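Local coordinates for protein pngf-ii (Elizabethkingia meningoseptica, PDB 4R4X) that probably cleaves intact N-linked glycans from the asparagine side chains of glycoproteins, as a peptide:N-glycosidase of the PNGase F family, at residues V287-E298 with V379-V388. Residues are numbered along the deposited sequence; the frame is centred on the assembly and turned at random.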
loop_
_atom_site.group_PDB
_atom_site.type_symbol
_atom_site.label_atom_id
_atom_site.label_comp_id
_atom_site.label_asym_id
_atom_site.label_seq_id
_atom_site.Cartn_x
_atom_site.Cartn_y
_atom_site.Cartn_z
ATOM N N VAL A 287 13.022 -18.833 17.810
ATOM C CA VAL A 287 13.706 -17.675 17.234
ATOM C C VAL A 287 14.577 -18.000 16.033
ATOM O O VAL A 287 15.025 -17.077 15.342
ATOM C CB VAL A 287 14.551 -16.912 18.275
ATOM C CG1 VAL A 287 13.660 -16.450 19.396
ATOM C CG2 VAL A 287 15.723 -17.743 18.795
ATOM N N ALA A 288 14.808 -19.291 15.787
ATOM C CA ALA A 288 15.690 -19.727 14.713
ATOM C C ALA A 288 15.103 -20.873 13.897
ATOM O O ALA A 288 14.416 -21.745 14.428
ATOM C CB ALA A 288 17.041 -20.155 15.284
ATOM N N LEU A 289 15.391 -20.868 12.597
ATOM C CA LEU A 289 14.994 -21.955 11.737
ATOM C C LEU A 289 15.672 -23.240 12.240
ATOM O O LEU A 289 16.800 -23.193 12.732
ATOM C CB LEU A 289 15.398 -21.634 10.293
ATOM C CG LEU A 289 15.505 -22.688 9.201
ATOM C CD1 LEU A 289 15.569 -21.963 7.867
ATOM C CD2 LEU A 289 16.717 -23.579 9.389
ATOM N N THR A 290 14.940 -24.352 12.189
ATOM C CA THR A 290 15.540 -25.675 12.390
ATOM C C THR A 290 15.035 -26.577 11.238
ATOM O O THR A 290 14.185 -26.174 10.456
ATOM C CB THR A 290 15.166 -26.289 13.754
ATOM O OG1 THR A 290 13.855 -26.823 13.682
ATOM C CG2 THR A 290 15.234 -25.292 14.902
ATOM N N PRO A 291 15.538 -27.811 11.147
ATOM C CA PRO A 291 15.025 -28.692 10.107
ATOM C C PRO A 291 13.508 -28.894 10.155
ATOM O O PRO A 291 12.908 -29.188 9.131
ATOM C CB PRO A 291 15.772 -30.013 10.380
ATOM C CG PRO A 291 17.049 -29.592 11.019
ATOM C CD PRO A 291 16.629 -28.447 11.916
ATOM N N ASP A 292 12.910 -28.726 11.335
ATOM C CA ASP A 292 11.489 -28.968 11.550
ATOM C C ASP A 292 10.654 -27.693 11.727
ATOM O O ASP A 292 9.440 -27.778 11.930
ATOM C CB ASP A 292 11.311 -29.836 12.807
ATOM C CG ASP A 292 12.309 -30.988 12.858
ATOM O OD1 ASP A 292 12.213 -31.854 11.978
ATOM O OD2 ASP A 292 13.208 -30.990 13.734
ATOM N N TYR A 293 11.284 -26.516 11.626
ATOM C CA TYR A 293 10.609 -25.286 12.049
ATOM C C TYR A 293 11.122 -24.075 11.285
ATOM O O TYR A 293 12.329 -23.951 11.029
ATOM C CB TYR A 293 10.825 -25.089 13.563
ATOM C CG TYR A 293 10.356 -23.758 14.111
ATOM C CD1 TYR A 293 9.030 -23.544 14.415
ATOM C CD2 TYR A 293 11.256 -22.703 14.295
ATOM C CE1 TYR A 293 8.596 -22.317 14.883
ATOM C CE2 TYR A 293 10.841 -21.482 14.782
ATOM C CZ TYR A 293 9.506 -21.301 15.075
ATOM O OH TYR A 293 9.068 -20.114 15.565
ATOM N N LEU A 294 10.178 -23.192 10.936
ATOM C CA LEU A 294 10.469 -21.847 10.455
ATOM C C LEU A 294 9.902 -20.793 11.414
ATOM O O LEU A 294 8.776 -20.935 11.906
ATOM C CB LEU A 294 9.839 -21.617 9.093
ATOM C CG LEU A 294 10.389 -22.477 7.969
ATOM C CD1 LEU A 294 9.557 -22.236 6.729
ATOM C CD2 LEU A 294 11.869 -22.248 7.719
ATOM N N PRO A 295 10.674 -19.725 11.669
ATOM C CA PRO A 295 10.185 -18.631 12.504
ATOM C C PRO A 295 9.215 -17.767 11.709
ATOM O O PRO A 295 9.182 -17.873 10.490
ATOM C CB PRO A 295 11.469 -17.859 12.856
ATOM C CG PRO A 295 12.405 -18.137 11.728
ATOM C CD PRO A 295 12.047 -19.488 11.182
ATOM N N PHE A 296 8.421 -16.922 12.368
ATOM C CA PHE A 296 7.495 -16.084 11.614
ATOM C C PHE A 296 8.230 -14.963 10.849
ATOM O O PHE A 296 9.402 -14.655 11.136
ATOM C CB PHE A 296 6.352 -15.549 12.492
ATOM C CG PHE A 296 6.730 -14.449 13.430
ATOM C CD1 PHE A 296 6.624 -13.119 13.038
ATOM C CD2 PHE A 296 7.154 -14.725 14.725
ATOM C CE1 PHE A 296 6.953 -12.093 13.908
ATOM C CE2 PHE A 296 7.468 -13.703 15.613
ATOM C CZ PHE A 296 7.364 -12.376 15.204
ATOM N N ILE A 297 7.545 -14.418 9.846
ATOM C CA ILE A 297 8.050 -13.305 9.039
ATOM C C ILE A 297 7.311 -12.034 9.429
ATOM O O ILE A 297 6.049 -11.998 9.429
ATOM C CB ILE A 297 7.876 -13.605 7.557
ATOM C CG1 ILE A 297 8.862 -14.719 7.173
ATOM C CG2 ILE A 297 8.089 -12.379 6.646
ATOM C CD1 ILE A 297 8.685 -15.194 5.771
ATOM N N GLU A 298 8.095 -11.001 9.728
ATOM C CA GLU A 298 7.565 -9.643 9.957
ATOM C C GLU A 298 7.316 -8.931 8.636
ATOM O O GLU A 298 8.272 -8.586 7.914
ATOM C CB GLU A 298 8.563 -8.803 10.761
ATOM C CG GLU A 298 8.929 -9.400 12.068
ATOM C CD GLU A 298 9.934 -8.578 12.845
ATOM O OE1 GLU A 298 10.957 -8.148 12.267
ATOM O OE2 GLU A 298 9.701 -8.374 14.049
ATOM N N VAL A 379 12.537 -16.984 -0.925
ATOM C CA VAL A 379 12.397 -16.393 0.412
ATOM C C VAL A 379 12.512 -17.502 1.453
ATOM O O VAL A 379 11.807 -18.498 1.360
ATOM C CB VAL A 379 11.014 -15.717 0.575
ATOM C CG1 VAL A 379 10.814 -15.216 1.987
ATOM C CG2 VAL A 379 10.862 -14.568 -0.411
ATOM N N LEU A 380 13.431 -17.345 2.412
ATOM C CA LEU A 380 13.605 -18.280 3.529
ATOM C C LEU A 380 13.780 -17.509 4.831
ATOM O O LEU A 380 14.792 -16.817 5.002
ATOM C CB LEU A 380 14.854 -19.134 3.338
ATOM C CG LEU A 380 15.084 -20.217 4.400
ATOM C CD1 LEU A 380 13.985 -21.248 4.357
ATOM C CD2 LEU A 380 16.431 -20.896 4.219
ATOM N N PRO A 381 12.808 -17.625 5.757
ATOM C CA PRO A 381 12.938 -17.000 7.075
ATOM C C PRO A 381 13.966 -17.759 7.912
ATOM O O PRO A 381 13.806 -18.957 8.102
ATOM C CB PRO A 381 11.550 -17.163 7.693
ATOM C CG PRO A 381 10.947 -18.344 7.002
ATOM C CD PRO A 381 11.533 -18.352 5.600
ATOM N N VAL A 382 15.010 -17.079 8.380
ATOM C CA VAL A 382 16.119 -17.747 9.064
ATOM C C VAL A 382 16.125 -17.496 10.565
ATOM O O VAL A 382 16.433 -18.391 11.332
ATOM C CB VAL A 382 17.484 -17.421 8.423
ATOM C CG1 VAL A 382 17.587 -18.075 7.052
ATOM C CG2 VAL A 382 17.706 -15.939 8.280
ATOM N N PHE A 383 15.736 -16.293 10.994
ATOM C CA PHE A 383 15.586 -16.031 12.414
ATOM C C PHE A 383 14.587 -14.921 12.663
ATOM O O PHE A 383 14.294 -14.102 11.784
ATOM C CB PHE A 383 16.920 -15.692 13.093
ATOM C CG PHE A 383 17.629 -14.501 12.517
ATOM C CD1 PHE A 383 17.408 -13.239 13.012
ATOM C CD2 PHE A 383 18.594 -14.669 11.531
ATOM C CE1 PHE A 383 18.064 -12.143 12.476
ATOM C CE2 PHE A 383 19.278 -13.584 11.002
ATOM C CZ PHE A 383 19.002 -12.319 11.473
ATOM N N ASN A 384 14.068 -14.918 13.882
ATOM C CA ASN A 384 13.212 -13.845 14.373
ATOM C C ASN A 384 13.212 -13.889 15.888
ATOM O O ASN A 384 12.656 -14.823 16.479
ATOM C CB ASN A 384 11.797 -14.004 13.846
ATOM C CG ASN A 384 10.972 -12.740 14.016
ATOM O OD1 ASN A 384 11.219 -11.916 14.905
ATOM N ND2 ASN A 384 9.998 -12.566 13.135
ATOM N N THR A 385 13.863 -12.907 16.507
ATOM C CA THR A 385 13.928 -12.838 17.949
ATOM C C THR A 385 12.784 -12.064 18.566
ATOM O O THR A 385 12.630 -12.095 19.768
ATOM C CB THR A 385 15.241 -12.216 18.463
ATOM O OG1 THR A 385 15.272 -10.807 18.180
ATOM C CG2 THR A 385 16.462 -12.922 17.822
ATOM N N THR A 386 11.994 -11.375 17.755
ATOM C CA THR A 386 10.912 -10.546 18.273
ATOM C C THR A 386 9.853 -11.391 18.998
ATOM O O THR A 386 9.223 -12.267 18.387
ATOM C CB THR A 386 10.243 -9.744 17.146
ATOM O OG1 THR A 386 11.226 -8.970 16.433
ATOM C CG2 THR A 386 9.161 -8.802 17.711
ATOM N N ASN A 387 9.615 -11.108 20.273
ATOM C CA ASN A 387 8.691 -11.955 21.029
ATOM C C ASN A 387 7.246 -11.445 20.978
ATOM O O ASN A 387 6.701 -10.808 21.913
ATOM C CB ASN A 387 9.201 -12.261 22.435
ATOM C CG ASN A 387 9.365 -11.029 23.291
ATOM O OD1 ASN A 387 9.732 -9.952 22.801
ATOM N ND2 ASN A 387 9.087 -11.178 24.581
ATOM N N VAL A 388 6.637 -11.737 19.835
ATOM C CA VAL A 388 5.240 -11.456 19.596
ATOM C C VAL A 388 4.409 -12.173 20.639
ATOM O O VAL A 388 3.337 -11.681 21.006
ATOM C CB VAL A 388 4.852 -11.844 18.160
ATOM C CG1 VAL A 388 3.379 -12.211 18.011
ATOM C CG2 VAL A 388 5.233 -10.706 17.205
HETATM O O HOH W 1 11.823 -13.922 9.892
#
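Pro381 is packed among Leu294, Pro295 and Ile297: its CB lies 3.7 Å from Ile297 CG1, and its CG rests on Leu294 CB at 4.0 Å. Beside it Leu289 and Leu380 cross at about a right angle, Leu289 CD1 also lying against the Pro381 carbonyl, while the Pro295 ring covers the backbone of Val382 and Phe383. That buried Pro381 oxygen has no polar partner. Antiparallel backbone bonds flank the core, Asn384 N to Val287 O at 2.8 Å and Leu289 N to Val382 O at 3.0 Å, making one bridge between Ala288 and Phe383. Farther out, Asn384 ND2 stands 3.2 Å above the Phe296 plane, toward the rim of the ring, and gives a nearly straight bond (176°) to Phe296 O from above the carbonyl plane. With CG anti to the backbone N (chi1 -165°), the asparagine carries its amide across the ring face, the two planes tilted 39° apart, while OD1 takes Thr386 N in an Asx turn. A water also donates to Phe296 O and bridges to Phe383 O. At the polar edge Thr386 OG1 donates to Glu298 OE2 (2.9 Å), as Arg301 and Ser531 hold OE1. Strand 378-384, bulged at Val382 and Phe383 against Gly532, pairs along strand 527-537; loop 287-296 is bridged to the bulged strand at Ala288 before the chain enters strand 297-303, consistent with the paired jelly-roll beta-sandwiches of PNGase F.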